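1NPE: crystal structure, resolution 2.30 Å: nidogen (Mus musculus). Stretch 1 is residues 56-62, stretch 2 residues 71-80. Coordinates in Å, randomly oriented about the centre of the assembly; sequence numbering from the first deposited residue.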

# COMPACT_ATOMS: atom_id res chain seq x y z
N SER A 56 8.49 4.35 4.53
CA SER A 56 9.01 5.46 5.31
C SER A 56 10.21 6.18 4.69
O SER A 56 10.18 7.39 4.50
CB SER A 56 9.36 4.97 6.73
OG SER A 56 9.86 6.02 7.54
N GLU A 57 11.26 5.42 4.35
CA GLU A 57 12.46 6.01 3.76
C GLU A 57 12.27 6.63 2.36
O GLU A 57 12.68 7.77 2.14
CB GLU A 57 13.62 5.01 3.76
CG GLU A 57 14.95 5.62 3.34
CD GLU A 57 16.12 4.67 3.50
OE1 GLU A 57 15.96 3.60 4.12
OE2 GLU A 57 17.22 4.99 2.99
N PRO A 58 11.72 5.88 1.38
CA PRO A 58 11.25 4.49 1.38
C PRO A 58 12.38 3.54 0.97
O PRO A 58 13.44 4.00 0.53
CB PRO A 58 10.16 4.51 0.31
CG PRO A 58 10.71 5.45 -0.68
CD PRO A 58 11.22 6.58 0.19
N SER A 59 12.15 2.23 1.07
CA SER A 59 13.18 1.26 0.71
C SER A 59 12.69 -0.18 0.62
O SER A 59 11.56 -0.50 0.98
CB SER A 59 14.34 1.32 1.69
OG SER A 59 13.96 0.82 2.96
N ILE A 60 13.56 -1.03 0.10
CA ILE A 60 13.31 -2.46 -0.04
C ILE A 60 14.53 -3.11 0.59
O ILE A 60 15.66 -2.74 0.28
CB ILE A 60 13.18 -2.89 -1.52
CG1 ILE A 60 11.88 -2.32 -2.09
CG2 ILE A 60 13.22 -4.42 -1.64
CD1 ILE A 60 11.67 -2.62 -3.55
N GLY A 61 14.29 -4.03 1.53
CA GLY A 61 15.39 -4.69 2.21
C GLY A 61 15.23 -6.18 2.41
O GLY A 61 14.21 -6.77 2.03
N ARG A 62 16.25 -6.79 3.01
CA ARG A 62 16.24 -8.22 3.26
C ARG A 62 17.15 -8.61 4.42
O ARG A 62 18.10 -7.91 4.75
CB ARG A 62 16.66 -8.99 2.00
CG ARG A 62 18.06 -8.69 1.52
CD ARG A 62 18.45 -9.59 0.36
NE ARG A 62 19.81 -9.34 -0.09
CZ ARG A 62 20.44 -10.03 -1.03
NH1 ARG A 62 19.83 -11.04 -1.65
NH2 ARG A 62 21.68 -9.71 -1.35
N THR A 71 19.55 -5.60 5.83
CA THR A 71 20.28 -4.84 4.82
C THR A 71 19.34 -4.30 3.75
O THR A 71 18.47 -5.01 3.24
CB THR A 71 21.37 -5.68 4.12
OG1 THR A 71 20.77 -6.75 3.38
CG2 THR A 71 22.34 -6.26 5.14
N THR A 72 19.52 -3.02 3.42
CA THR A 72 18.72 -2.35 2.40
C THR A 72 19.33 -2.56 1.02
O THR A 72 20.53 -2.37 0.85
CB THR A 72 18.65 -0.85 2.69
OG1 THR A 72 18.18 -0.65 4.03
CG2 THR A 72 17.71 -0.16 1.72
N ILE A 73 18.52 -2.97 0.05
CA ILE A 73 19.02 -3.19 -1.31
C ILE A 73 18.66 -2.07 -2.28
O ILE A 73 19.42 -1.79 -3.20
CB ILE A 73 18.62 -4.58 -1.90
CG1 ILE A 73 17.11 -4.81 -1.79
CG2 ILE A 73 19.40 -5.69 -1.20
CD1 ILE A 73 16.66 -6.17 -2.31
N ILE A 74 17.52 -1.42 -2.06
CA ILE A 74 17.10 -0.32 -2.92
C ILE A 74 16.54 0.87 -2.14
O ILE A 74 15.76 0.69 -1.20
CB ILE A 74 16.04 -0.76 -3.96
CG1 ILE A 74 16.57 -1.93 -4.80
CG2 ILE A 74 15.67 0.41 -4.85
CD1 ILE A 74 15.63 -2.39 -5.91
N ARG A 75 16.97 2.08 -2.53
CA ARG A 75 16.54 3.33 -1.90
C ARG A 75 16.17 4.36 -2.97
O ARG A 75 15.15 5.05 -2.86
CB ARG A 75 17.67 3.96 -1.07
CG ARG A 75 18.36 3.06 -0.08
CD ARG A 75 19.58 3.77 0.51
NE ARG A 75 20.43 2.86 1.27
CZ ARG A 75 20.30 2.62 2.56
NH1 ARG A 75 19.35 3.22 3.26
NH2 ARG A 75 21.10 1.75 3.17
N GLN A 76 17.02 4.48 -3.98
CA GLN A 76 16.84 5.44 -5.06
C GLN A 76 15.59 5.25 -5.90
O GLN A 76 15.08 4.14 -6.00
CB GLN A 76 18.06 5.41 -6.01
CG GLN A 76 19.43 5.38 -5.33
CD GLN A 76 19.73 6.61 -4.48
OE1 GLN A 76 20.43 6.53 -3.47
NE2 GLN A 76 19.20 7.77 -4.89
N ASP A 77 15.11 6.34 -6.49
CA ASP A 77 13.95 6.33 -7.39
C ASP A 77 12.81 5.40 -6.96
O ASP A 77 12.30 4.61 -7.76
CB ASP A 77 14.43 5.99 -8.81
CG ASP A 77 13.37 6.25 -9.88
OD1 ASP A 77 12.60 7.23 -9.76
OD2 ASP A 77 13.33 5.47 -10.85
N LEU A 78 12.42 5.50 -5.70
CA LEU A 78 11.33 4.70 -5.14
C LEU A 78 10.21 5.60 -4.69
O LEU A 78 10.46 6.67 -4.12
CB LEU A 78 11.81 3.89 -3.94
CG LEU A 78 12.35 2.48 -4.12
CD1 LEU A 78 12.71 1.93 -2.75
CD2 LEU A 78 11.32 1.59 -4.82
N GLY A 79 8.98 5.16 -4.91
CA GLY A 79 7.81 5.92 -4.50
C GLY A 79 7.21 5.31 -3.24
O GLY A 79 7.67 5.59 -2.12
N SER A 80 6.21 4.45 -3.42
CA SER A 80 5.53 3.78 -2.32
C SER A 80 5.44 2.26 -2.57
O SER A 80 4.40 1.75 -3.00
CB SER A 80 4.13 4.37 -2.14
OG SER A 80 3.51 3.86 -0.97
O HOH W 1 17.75 1.80 4.53

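The two stretches form a pair of antiparallel strands with a beta bulge, supported by apolar packing along and beyond the ladder and by a salt bridge beyond its end. Strand 59-62 runs against strand 71-74, and together the stretches bury 639 Å² of surface.

At one end of the ladder, Arg-62 and Thr-71 make a hydrogen-bonded pair. Arg-62 N donates to Thr-71 O at 2.9 Å, and Thr-71 N donates to Arg-62 O, also at 2.9 Å. The Thr-71 hydroxyl adds a third bond, from Thr-71 OG1 to Arg-62 O at 3.2 Å. Its chi1 is p, which brings the oxygen back to that carbonyl.

The other hydrogen-bonded pair is Ile-60 with Ile-74. Ile-60 N donates to Ile-74 O at 3.1 Å, and Ile-74 N donates to Ile-60 O at 3.3 Å. Here the register shifts by one residue. Ile-60 O also accepts from Ile-73 N at 2.9 Å, so one carbonyl serves two successive amides. Ile-73 has a psi of -31°, far from the extended values of its strand neighbours, and its CA-to-CB bond points sideways.

Gly-61 faces Thr-72 across the bulge, with the two CA atoms 4.1 Å apart. The close approach also places Gly-61 CA 3.3 Å from Thr-71 O. An ideal CB on Gly-61 would sit only 3.1 Å from Thr-71 O, which is tight. The absence of a side chain suits this position.

Ile-60, Arg-62, Thr-71 and Ile-74 direct their CB atoms to the same face of the sheet. Ile-60 is buried and loses 93 Å² to the other stretch. Its CG2 lies 3.9 Å from CG1 of Ile-73, and its CB lies 4.3 Å from CB of Ile-74. Branched aliphatic side chains suit this crowded, apolar setting. The long side chain of Arg-62 is extended from chi2 onward and passes Ile-73, with Arg-62 NE 3.8 Å from Ile-73 CG2. Thr-71 OG1 lies at the edge of the Arg-62 guanidinium, near its plane.

Beyond the ladder, Pro-58 follows a cis peptide bond and points toward the second stretch. Its ring packs on Leu-78, with Pro-58 CG 3.8 Å from Leu-78 CB. The same CG is 3.4 Å from Gly-79 O. Leu-78 also points toward the first stretch, and its CD1 comes within 3.6 Å of Ser-59 CA. Ser-59 CA makes a CA-H...O contact with Ile-74 O at 3.3 Å. Ser-59 CB lies 3.7 Å from Thr-72 CG2, so the small side chain packs close to the threonine methyl.

The exposed charged residues make the salt bridge. Arg-75 NH1 donates to Glu-57 OE2 at 2.8 Å, near the guanidinium plane. The Arg-75 CA-to-CB bond points sideways, but the long chain brings its end nearer. Water 1 extends this polar link: it donates to Glu-57 OE1 at 2.6 Å and is hydrogen-bonded to Thr-72 OG1 at 2.5 Å.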